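Local coordinates for HD-GYP domain-containing protein (Bdellovibrio bacteriovorus, PDB 3TM8), which is an unconventional HD-GYP protein that binds two iron ions and probably belongs to the cyclic-di-GMP phosphodiesterases, at residues E81-S84 / Y85-L89; Y143-F146 / I147-A151; S220-P223 / E224-A227; F246-T249 / V250-I254. All coordinates share one frame; numbering follows the deposited sequence.

Interaction 1: E81-S84 / Y85-L89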
loop_
_atom_site.group_PDB
_atom_site.type_symbol
_atom_site.label_atom_id
_atom_site.label_comp_id
_atom_site.label_asym_id
_atom_site.label_seq_id
_atom_site.Cartn_x
_atom_site.Cartn_y
_atom_site.Cartn_z
ATOM N N GLU A 81 4.220 -17.844 -22.234
ATOM C CA GLU A 81 3.036 -18.024 -21.395
ATOM C C GLU A 81 2.460 -16.698 -20.887
ATOM O O GLU A 81 1.580 -16.676 -20.020
ATOM C CB GLU A 81 3.356 -18.965 -20.224
ATOM C CG GLU A 81 3.734 -20.375 -20.653
ATOM C CD GLU A 81 3.567 -21.389 -19.540
ATOM O OE1 GLU A 81 4.309 -21.318 -18.542
ATOM O OE2 GLU A 81 2.686 -22.262 -19.658
ATOM N N GLU A 82 2.933 -15.591 -21.441
ATOM C CA GLU A 82 2.503 -14.287 -20.955
ATOM C C GLU A 82 1.000 -14.061 -21.146
ATOM O O GLU A 82 0.341 -13.451 -20.299
ATOM C CB GLU A 82 3.309 -13.171 -21.616
ATOM C CG GLU A 82 3.055 -11.801 -20.997
ATOM C CD GLU A 82 4.032 -10.745 -21.476
ATOM O OE1 GLU A 82 4.799 -11.028 -22.423
ATOM O OE2 GLU A 82 4.034 -9.638 -20.901
ATOM N N ASN A 83 0.449 -14.560 -22.246
ATOM C CA ASN A 83 -0.984 -14.408 -22.468
ATOM C C ASN A 83 -1.797 -15.109 -21.380
ATOM O O ASN A 83 -2.808 -14.581 -20.914
ATOM C CB ASN A 83 -1.396 -14.892 -23.866
ATOM C CG ASN A 83 -2.881 -14.754 -24.109
ATOM O OD1 ASN A 83 -3.412 -13.643 -24.162
ATOM N ND2 ASN A 83 -3.563 -15.881 -24.260
ATOM N N SER A 84 -1.363 -16.301 -20.978
ATOM C CA SER A 84 -2.028 -17.018 -19.896
ATOM C C SER A 84 -2.005 -16.209 -18.599
ATOM O O SER A 84 -3.002 -16.159 -17.865
ATOM C CB SER A 84 -1.375 -18.383 -19.676
ATOM O OG SER A 84 -1.959 -19.048 -18.571
ATOM N N TYR A 85 -0.871 -15.570 -18.318
ATOM C CA TYR A 85 -0.746 -14.713 -17.143
ATOM C C TYR A 85 -1.674 -13.495 -17.232
ATOM O O TYR A 85 -2.373 -13.157 -16.273
ATOM C CB TYR A 85 0.702 -14.254 -16.952
ATOM C CG TYR A 85 0.811 -13.188 -15.895
ATOM C CD1 TYR A 85 0.730 -13.507 -14.543
ATOM C CD2 TYR A 85 0.932 -11.853 -16.247
ATOM C CE1 TYR A 85 0.808 -12.524 -13.566
ATOM C CE2 TYR A 85 1.007 -10.864 -15.281
ATOM C CZ TYR A 85 0.935 -11.205 -13.950
ATOM O OH TYR A 85 1.012 -10.206 -13.007
ATOM N N ARG A 86 -1.683 -12.836 -18.382
ATOM C CA ARG A 86 -2.519 -11.650 -18.528
ATOM C C ARG A 86 -3.993 -11.979 -18.325
ATOM O O ARG A 86 -4.736 -11.212 -17.696
ATOM C CB ARG A 86 -2.303 -10.984 -19.892
ATOM C CG ARG A 86 -0.947 -10.288 -20.052
ATOM C CD ARG A 86 -0.921 -9.409 -21.303
ATOM N NE ARG A 86 -1.219 -10.173 -22.511
ATOM C CZ ARG A 86 -0.315 -10.551 -23.409
ATOM N NH1 ARG A 86 0.961 -10.220 -23.254
ATOM N NH2 ARG A 86 -0.689 -11.251 -24.473
ATOM N N THR A 87 -4.433 -13.113 -18.864
ATOM C CA THR A 87 -5.832 -13.507 -18.717
ATOM C C THR A 87 -6.130 -13.923 -17.281
ATOM O O THR A 87 -7.203 -13.635 -16.763
ATOM C CB THR A 87 -6.254 -14.614 -19.713
ATOM O OG1 THR A 87 -5.438 -15.777 -19.528
ATOM C CG2 THR A 87 -6.126 -14.112 -21.141
ATOM N N TYR A 88 -5.172 -14.582 -16.637
ATOM C CA TYR A 88 -5.301 -14.930 -15.226
ATOM C C TYR A 88 -5.527 -13.683 -14.378
ATOM O O TYR A 88 -6.435 -13.632 -13.544
ATOM C CB TYR A 88 -4.034 -15.664 -14.770
ATOM C CG TYR A 88 -3.838 -15.728 -13.273
ATOM C CD1 TYR A 88 -4.342 -16.790 -12.526
ATOM C CD2 TYR A 88 -3.127 -14.733 -12.606
ATOM C CE1 TYR A 88 -4.158 -16.849 -11.150
ATOM C CE2 TYR A 88 -2.941 -14.786 -11.246
ATOM C CZ TYR A 88 -3.457 -15.832 -10.515
ATOM O OH TYR A 88 -3.250 -15.850 -9.149
ATOM N N LEU A 89 -4.706 -12.669 -14.607
ATOM C CA LEU A 89 -4.785 -11.457 -13.808
ATOM C C LEU A 89 -6.093 -10.711 -14.028
ATOM O O LEU A 89 -6.753 -10.286 -13.077
ATOM C CB LEU A 89 -3.600 -10.554 -14.125
ATOM C CG LEU A 89 -3.548 -9.252 -13.321
ATOM C CD1 LEU A 89 -3.671 -9.521 -11.820
ATOM C CD2 LEU A 89 -2.268 -8.489 -13.632
#
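One face of the Arg86 guanidinium lies over the backbone of the preceding turn: Asn83 CA sits 3.6 Å above its plane, offset toward the rim, and Glu82 O meets the same face, also toward the rim. The Tyr85 ring meets Glu82 O at its edge, near the ring plane. The carboxylate of Glu82 is turned 44° from the guanidinium and makes a long salt bridge, OE2 to Arg86 NH1 at 3.9 Å; the closer touch of this pair is between Glu82 CG and Arg86 NH1 at 3.5 Å. A bend in the Arg86 chain at chi3 (-57°) folds the group back over the first turn, where NH2 comes 3.6 Å from Asn83 OD1. These groups lie on the first turn of helix 82-97, with Glu81 at the N-cap position. Routine i to i+4 bonds hold the turn, among them Arg86 N to Glu82 O at 2.9 Å and Thr87 N to Asn83 O at 3.0 Å. Glu81, salt-bridged to Arg55, and Ser84 face the loop round Phe39, while Tyr85 packs on Ile26 of strand 23-27 and bonds through its OH to Thr30. The long, skewed approach of Glu82 to Arg86 is consistent with a weak, mainly electrostatic attraction. Glu81 and Glu82 at the N-terminal end would probably suit the helix dipole, Glu81 being neutralised in part by Arg55.

Interaction 2: Y143-F146 / I147-A151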
loop_
_atom_site.group_PDB
_atom_site.type_symbol
_atom_site.label_atom_id
_atom_site.label_comp_id
_atom_site.label_asym_id
_atom_site.label_seq_id
_atom_site.Cartn_x
_atom_site.Cartn_y
_atom_site.Cartn_z
ATOM N N TYR A 143 -11.235 0.723 -5.414
ATOM C CA TYR A 143 -10.886 0.292 -4.068
ATOM C C TYR A 143 -11.755 0.979 -3.014
ATOM O O TYR A 143 -12.270 0.327 -2.100
ATOM C CB TYR A 143 -9.395 0.527 -3.798
ATOM C CG TYR A 143 -8.921 -0.157 -2.542
ATOM C CD1 TYR A 143 -9.092 -1.527 -2.369
ATOM C CD2 TYR A 143 -8.289 0.554 -1.529
ATOM C CE1 TYR A 143 -8.673 -2.161 -1.229
ATOM C CE2 TYR A 143 -7.862 -0.081 -0.378
ATOM C CZ TYR A 143 -8.058 -1.438 -0.236
ATOM O OH TYR A 143 -7.657 -2.105 0.888
ATOM N N VAL A 144 -11.932 2.287 -3.143
ATOM C CA VAL A 144 -12.837 2.994 -2.235
ATOM C C VAL A 144 -14.206 2.308 -2.255
ATOM O O VAL A 144 -14.802 2.037 -1.205
ATOM C CB VAL A 144 -13.010 4.491 -2.601
ATOM C CG1 VAL A 144 -14.133 5.135 -1.768
ATOM C CG2 VAL A 144 -11.703 5.242 -2.406
ATOM N N ASN A 145 -14.707 2.014 -3.450
ATOM C CA ASN A 145 -16.015 1.387 -3.553
ATOM C C ASN A 145 -16.055 0.007 -2.915
ATOM O O ASN A 145 -17.038 -0.352 -2.271
ATOM C CB ASN A 145 -16.499 1.341 -5.000
ATOM C CG ASN A 145 -17.888 0.765 -5.112
ATOM O OD1 ASN A 145 -18.830 1.294 -4.526
ATOM N ND2 ASN A 145 -18.025 -0.324 -5.859
ATOM N N PHE A 146 -14.988 -0.768 -3.094
ATOM C CA PHE A 146 -14.899 -2.085 -2.480
ATOM C C PHE A 146 -14.968 -1.993 -0.954
ATOM O O PHE A 146 -15.735 -2.715 -0.309
ATOM C CB PHE A 146 -13.605 -2.767 -2.932
ATOM C CG PHE A 146 -13.298 -4.069 -2.217
ATOM C CD1 PHE A 146 -14.103 -5.190 -2.388
ATOM C CD2 PHE A 146 -12.184 -4.175 -1.389
ATOM C CE1 PHE A 146 -13.812 -6.388 -1.739
ATOM C CE2 PHE A 146 -11.888 -5.365 -0.739
ATOM C CZ PHE A 146 -12.702 -6.476 -0.917
ATOM N N ILE A 147 -14.164 -1.105 -0.377
ATOM C CA ILE A 147 -14.133 -0.948 1.071
ATOM C C ILE A 147 -15.473 -0.411 1.604
ATOM O O ILE A 147 -15.961 -0.854 2.648
ATOM C CB ILE A 147 -12.980 -0.027 1.508
ATOM C CG1 ILE A 147 -11.620 -0.637 1.127
ATOM C CG2 ILE A 147 -13.066 0.266 3.011
ATOM C CD1 ILE A 147 -11.294 -1.943 1.821
ATOM N N MET A 148 -16.087 0.519 0.874
ATOM C CA MET A 148 -17.328 1.159 1.325
ATOM C C MET A 148 -18.547 0.255 1.177
ATOM O O MET A 148 -19.515 0.384 1.922
ATOM C CB MET A 148 -17.593 2.462 0.556
ATOM C CG MET A 148 -16.700 3.638 0.919
ATOM S SD MET A 148 -17.255 5.161 0.117
ATOM C CE MET A 148 -18.652 5.611 1.149
ATOM N N SER A 149 -18.507 -0.650 0.203
ATOM C CA SER A 149 -19.696 -1.436 -0.147
ATOM C C SER A 149 -19.734 -2.836 0.453
ATOM O O SER A 149 -20.728 -3.549 0.306
ATOM C CB SER A 149 -19.838 -1.549 -1.668
ATOM O OG SER A 149 -19.885 -0.277 -2.286
ATOM N N ASN A 150 -18.652 -3.240 1.109
ATOM C CA ASN A 150 -18.563 -4.568 1.695
ATOM C C ASN A 150 -18.172 -4.455 3.153
ATOM O O ASN A 150 -17.058 -4.052 3.461
ATOM C CB ASN A 150 -17.528 -5.413 0.954
ATOM C CG ASN A 150 -17.937 -5.707 -0.467
ATOM O OD1 ASN A 150 -18.656 -6.681 -0.731
ATOM N ND2 ASN A 150 -17.492 -4.866 -1.400
ATOM N N ALA A 151 -19.099 -4.806 4.040
ATOM C CA ALA A 151 -18.919 -4.624 5.475
ATOM C C ALA A 151 -17.595 -5.166 6.003
ATOM O O ALA A 151 -16.942 -4.527 6.825
ATOM C CB ALA A 151 -20.080 -5.245 6.231
#
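Ile147 CG1 stands over one face of the Tyr143 ring in a CH-pi contact, 4.0 Å from the ring centroid and 15° off the normal. With CG1 anti to its own carbonyl carbon (chi1 -63°), the isoleucine points this branch back toward the previous turn, and CD1 carries on to the phenol end, 3.8 Å from Tyr143 OH. Beside this pair, Val144 and Met148, in the conformer modelled, run side by side in the same direction, CG1 touching SD. The last turn of helix 130-149 closes round two carbonyls. Asn150, already beyond the helix, donates ND2 to Phe146 O at 3.0 Å, in the carbonyl plane and on a lone pair, with the acceptor almost exactly in the amide plane. Its backbone N adds a weak bond to the same oxygen. The hydroxyl of Ser149 sits 2.8 Å from Asn145 O and 2.9 Å from Asn145 OD1, and its single proton could serve either. Further out, Asp99 also receives Asn150 ND2 while Arg108 donates to OD1, so both ends of the amide are held. Helix 105-125 packs on the Phe146 ring, and Thr176 of helix 167-185 bonds the Tyr143 hydroxyl. The Tyr143 side chain lies about 12 Å from those of the iron ligands His170 and His203.

Interaction 3: S220-P223 / E224-A227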
loop_
_atom_site.group_PDB
_atom_site.type_symbol
_atom_site.label_atom_id
_atom_site.label_comp_id
_atom_site.label_asym_id
_atom_site.label_seq_id
_atom_site.Cartn_x
_atom_site.Cartn_y
_atom_site.Cartn_z
ATOM N N SER A 220 15.167 4.929 17.550
ATOM C CA SER A 220 16.401 4.195 17.819
ATOM C C SER A 220 17.259 4.012 16.561
ATOM O O SER A 220 18.287 3.344 16.597
ATOM C CB SER A 220 16.120 2.860 18.520
ATOM O OG SER A 220 15.063 2.157 17.900
ATOM N N MET A 221 16.847 4.623 15.454
ATOM C CA MET A 221 17.684 4.651 14.262
ATOM C C MET A 221 18.993 5.369 14.535
ATOM O O MET A 221 19.039 6.312 15.323
ATOM C CB MET A 221 16.982 5.385 13.125
ATOM C CG MET A 221 16.006 4.542 12.352
ATOM S SD MET A 221 15.257 5.486 11.012
ATOM C CE MET A 221 14.158 4.246 10.334
ATOM N N SER A 222 20.055 4.936 13.865
ATOM C CA SER A 222 21.309 5.670 13.905
ATOM C C SER A 222 21.058 7.079 13.383
ATOM O O SER A 222 20.118 7.298 12.614
ATOM C CB SER A 222 22.355 4.984 13.029
ATOM O OG SER A 222 21.988 5.078 11.663
ATOM N N PRO A 223 21.883 8.051 13.803
ATOM C CA PRO A 223 21.724 9.410 13.276
ATOM C C PRO A 223 21.726 9.426 11.747
ATOM O O PRO A 223 20.956 10.164 11.138
ATOM C CB PRO A 223 22.949 10.151 13.832
ATOM C CG PRO A 223 23.871 9.080 14.347
ATOM C CD PRO A 223 22.991 7.957 14.768
ATOM N N GLU A 224 22.578 8.608 11.141
ATOM C CA GLU A 224 22.652 8.523 9.689
ATOM C C GLU A 224 21.348 8.013 9.071
ATOM O O GLU A 224 20.874 8.540 8.058
ATOM C CB GLU A 224 23.814 7.623 9.265
ATOM C CG GLU A 224 25.194 8.185 9.584
ATOM C CD GLU A 224 25.678 7.845 10.989
ATOM O OE1 GLU A 224 24.926 7.215 11.760
ATOM O OE2 GLU A 224 26.825 8.210 11.320
ATOM N N ASP A 225 20.773 6.980 9.677
ATOM C CA ASP A 225 19.529 6.416 9.168
ATOM C C ASP A 225 18.382 7.409 9.316
ATOM O O ASP A 225 17.552 7.556 8.416
ATOM C CB ASP A 225 19.196 5.104 9.883
ATOM C CG ASP A 225 19.859 3.901 9.237
ATOM O OD1 ASP A 225 20.673 4.092 8.309
ATOM O OD2 ASP A 225 19.562 2.765 9.661
ATOM N N LEU A 226 18.327 8.090 10.453
ATOM C CA LEU A 226 17.262 9.057 10.682
ATOM C C LEU A 226 17.350 10.212 9.699
ATOM O O LEU A 226 16.336 10.691 9.187
ATOM C CB LEU A 226 17.306 9.591 12.109
ATOM C CG LEU A 226 16.186 10.568 12.472
ATOM C CD1 LEU A 226 14.825 9.897 12.359
ATOM C CD2 LEU A 226 16.412 11.123 13.873
ATOM N N ALA A 227 18.570 10.666 9.437
ATOM C CA ALA A 227 18.779 11.760 8.502
ATOM C C ALA A 227 18.292 11.355 7.117
ATOM O O ALA A 227 17.653 12.141 6.415
ATOM C CB ALA A 227 20.251 12.153 8.466
HETATM O O HOH W 1 19.693 2.486 12.382
#
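Ser222 N-caps helix 223-240 by accepting the backbone N-H of Asp225 on its OG, at 3.0 Å and a fairly straight 156°. Its chi1 of 67° places OG between its own backbone N and carbonyl carbon, turned to meet that N-H. The first helical bond follows directly, Leu226 N to Ser222 O at 2.9 Å. Pro223 opens the helix proper, where its lack of an N-H costs no helical bond. The packed side is that of the buried Met221, whose CB lies 3.9 Å from Asp225 CB. The two side chains cross at about a right angle, and Leu212 from the loop touches both. The extended methionine continues inward, about 8 Å from the side chain of the iron ligand His232. The solvent side, by contrast, carries the exposed Pro223 and Glu224. Glu224 bends at chi2 (87°) and curls back, laying its carboxylate alongside the proline ring in the conformer modelled. Gln216 bonds to Asp225 OD2. That same oxygen reaches Ser222 N through a water instead of by the direct return bond of a capping box, the water accepting from Ser222 N at 2.9 Å and donating to Asp225 OD2 at 2.7 Å.

Interaction 4: F246-T249 / V250-I254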
loop_
_atom_site.group_PDB
_atom_site.type_symbol
_atom_site.label_atom_id
_atom_site.label_comp_id
_atom_site.label_asym_id
_atom_site.label_seq_id
_atom_site.Cartn_x
_atom_site.Cartn_y
_atom_site.Cartn_z
ATOM N N PHE A 246 0.280 14.108 -12.568
ATOM C CA PHE A 246 0.070 13.911 -11.134
ATOM C C PHE A 246 -0.924 14.925 -10.578
ATOM O O PHE A 246 -0.823 16.126 -10.841
ATOM C CB PHE A 246 1.389 13.972 -10.351
ATOM C CG PHE A 246 2.026 12.626 -10.137
ATOM C CD1 PHE A 246 2.037 12.045 -8.878
ATOM C CD2 PHE A 246 2.598 11.940 -11.195
ATOM C CE1 PHE A 246 2.614 10.806 -8.678
ATOM C CE2 PHE A 246 3.177 10.698 -11.000
ATOM C CZ PHE A 246 3.184 10.130 -9.738
ATOM N N ASP A 247 -1.890 14.439 -9.808
ATOM C CA ASP A 247 -2.826 15.333 -9.131
ATOM C C ASP A 247 -2.142 16.083 -7.988
ATOM O O ASP A 247 -1.336 15.511 -7.259
ATOM C CB ASP A 247 -4.015 14.552 -8.586
ATOM C CG ASP A 247 -4.866 13.955 -9.681
ATOM O OD1 ASP A 247 -5.745 14.669 -10.205
ATOM O OD2 ASP A 247 -4.651 12.773 -10.018
ATOM N N GLN A 248 -2.479 17.357 -7.820
ATOM C CA GLN A 248 -1.861 18.149 -6.760
ATOM C C GLN A 248 -2.052 17.520 -5.378
ATOM O O GLN A 248 -1.132 17.525 -4.561
ATOM C CB GLN A 248 -2.390 19.584 -6.760
ATOM C CG GLN A 248 -1.631 20.489 -5.801
ATOM C CD GLN A 248 -0.164 20.632 -6.178
ATOM O OE1 GLN A 248 0.165 20.913 -7.332
ATOM N NE2 GLN A 248 0.724 20.432 -5.209
ATOM N N THR A 249 -3.237 16.977 -5.116
ATOM C CA THR A 249 -3.504 16.346 -3.829
ATOM C C THR A 249 -2.529 15.195 -3.570
ATOM O O THR A 249 -2.056 15.003 -2.449
ATOM C CB THR A 249 -4.932 15.794 -3.761
ATOM O OG1 THR A 249 -5.868 16.875 -3.857
ATOM C CG2 THR A 249 -5.152 15.036 -2.458
ATOM N N VAL A 250 -2.240 14.420 -4.613
ATOM C CA VAL A 250 -1.320 13.293 -4.503
ATOM C C VAL A 250 0.107 13.785 -4.222
ATOM O O VAL A 250 0.800 13.252 -3.350
ATOM C CB VAL A 250 -1.389 12.433 -5.781
ATOM C CG1 VAL A 250 -0.324 11.353 -5.761
ATOM C CG2 VAL A 250 -2.790 11.828 -5.926
ATOM N N ILE A 251 0.538 14.808 -4.953
ATOM C CA ILE A 251 1.824 15.445 -4.691
ATOM C C ILE A 251 1.887 15.953 -3.252
ATOM O O ILE A 251 2.885 15.770 -2.566
ATOM C CB ILE A 251 2.092 16.616 -5.667
ATOM C CG1 ILE A 251 2.186 16.095 -7.109
ATOM C CG2 ILE A 251 3.357 17.386 -5.266
ATOM C CD1 ILE A 251 1.972 17.181 -8.163
ATOM N N ASN A 252 0.815 16.597 -2.795
ATOM C CA ASN A 252 0.781 17.086 -1.420
ATOM C C ASN A 252 0.923 15.971 -0.401
ATOM O O ASN A 252 1.635 16.115 0.582
ATOM C CB ASN A 252 -0.512 17.845 -1.141
ATOM C CG ASN A 252 -0.593 19.152 -1.894
ATOM O OD1 ASN A 252 0.410 19.641 -2.423
ATOM N ND2 ASN A 252 -1.789 19.732 -1.946
ATOM N N ILE A 253 0.229 14.861 -0.622
ATOM C CA ILE A 253 0.307 13.745 0.309
ATOM C C ILE A 253 1.717 13.134 0.315
ATOM O O ILE A 253 2.288 12.866 1.374
ATOM C CB ILE A 253 -0.779 12.706 0.017
ATOM C CG1 ILE A 253 -2.151 13.281 0.392
ATOM C CG2 ILE A 253 -0.508 11.411 0.769
ATOM C CD1 ILE A 253 -3.319 12.485 -0.178
ATOM N N ILE A 254 2.297 12.939 -0.862
ATOM C CA ILE A 254 3.655 12.414 -0.924
ATOM C C ILE A 254 4.627 13.303 -0.133
ATOM O O ILE A 254 5.455 12.806 0.650
ATOM C CB ILE A 254 4.107 12.232 -2.389
ATOM C CG1 ILE A 254 3.323 11.083 -3.023
ATOM C CG2 ILE A 254 5.608 11.960 -2.460
ATOM C CD1 ILE A 254 3.463 10.997 -4.526
#
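Phe246, just ahead of helix 248-256, meets three apolar side chains of its first turns. CD1 of its ring touches Val250 CG1 at 4.0 Å, the two side chains crossing at about a right angle. Phe246 CB rests against Ile251 CD1 at 3.9 Å, and the far part of the ring reaches Ile254. Val240 of helix 223-240 packs on this cluster. Thr249 and Ile253 run side by side, CG2 to CD1. Among side-chain hydrogen bonds, Gln248 NE2 donates to Asn252 OD1 at 2.9 Å, with a straight N-H (162°). The acceptor lies in the Gln248 amide plane, but the donor stands 40° out of the Asn252 carbonyl plane, off its lone pairs; a bend at chi2 (63°) brings the glutamine amide round. Asn252 ND2 in turn bonds to Asp275. Backbone bonds fix the helix start, such as Asn252 N to Gln248 O at 2.8 Å. Asp247 occupies the N-cap position without a side-chain cap, its carboxylate engaged by Tyr133 and Lys137. Apolar packing by Phe246, Val250, Ile251 and Ile254, with the Gln248-Asn252 bond on the exposed side, thus sets the helix that leads directly into the iron ligands His257 and Glu258. Ile253 O accepts from His257 ND1, which probably orients that ligand.

From the N terminus the four contacts come in series: each joins adjacent segments, so none encloses a long loop, and none nests in or crosses another. Interaction 1 starts helix 82-97 and ties it to the N-terminal strands and loops. Interaction 2, its centre 27 Å from that of interaction 1, ends helix 130-149 where side chains of that helix pack against helices 105-125 and 167-185. Interaction 3 opens helix 223-240 on the opposite side of the chain's centre from both. Interaction 4 opens the next helix, 248-256, with nearest atoms about 14 Å from interaction 3. Both belong to the HD domain, and Val240, late in helix 223-240, packs on interaction 4, whose Ile254 side chain is about 8 Å from an iron ion.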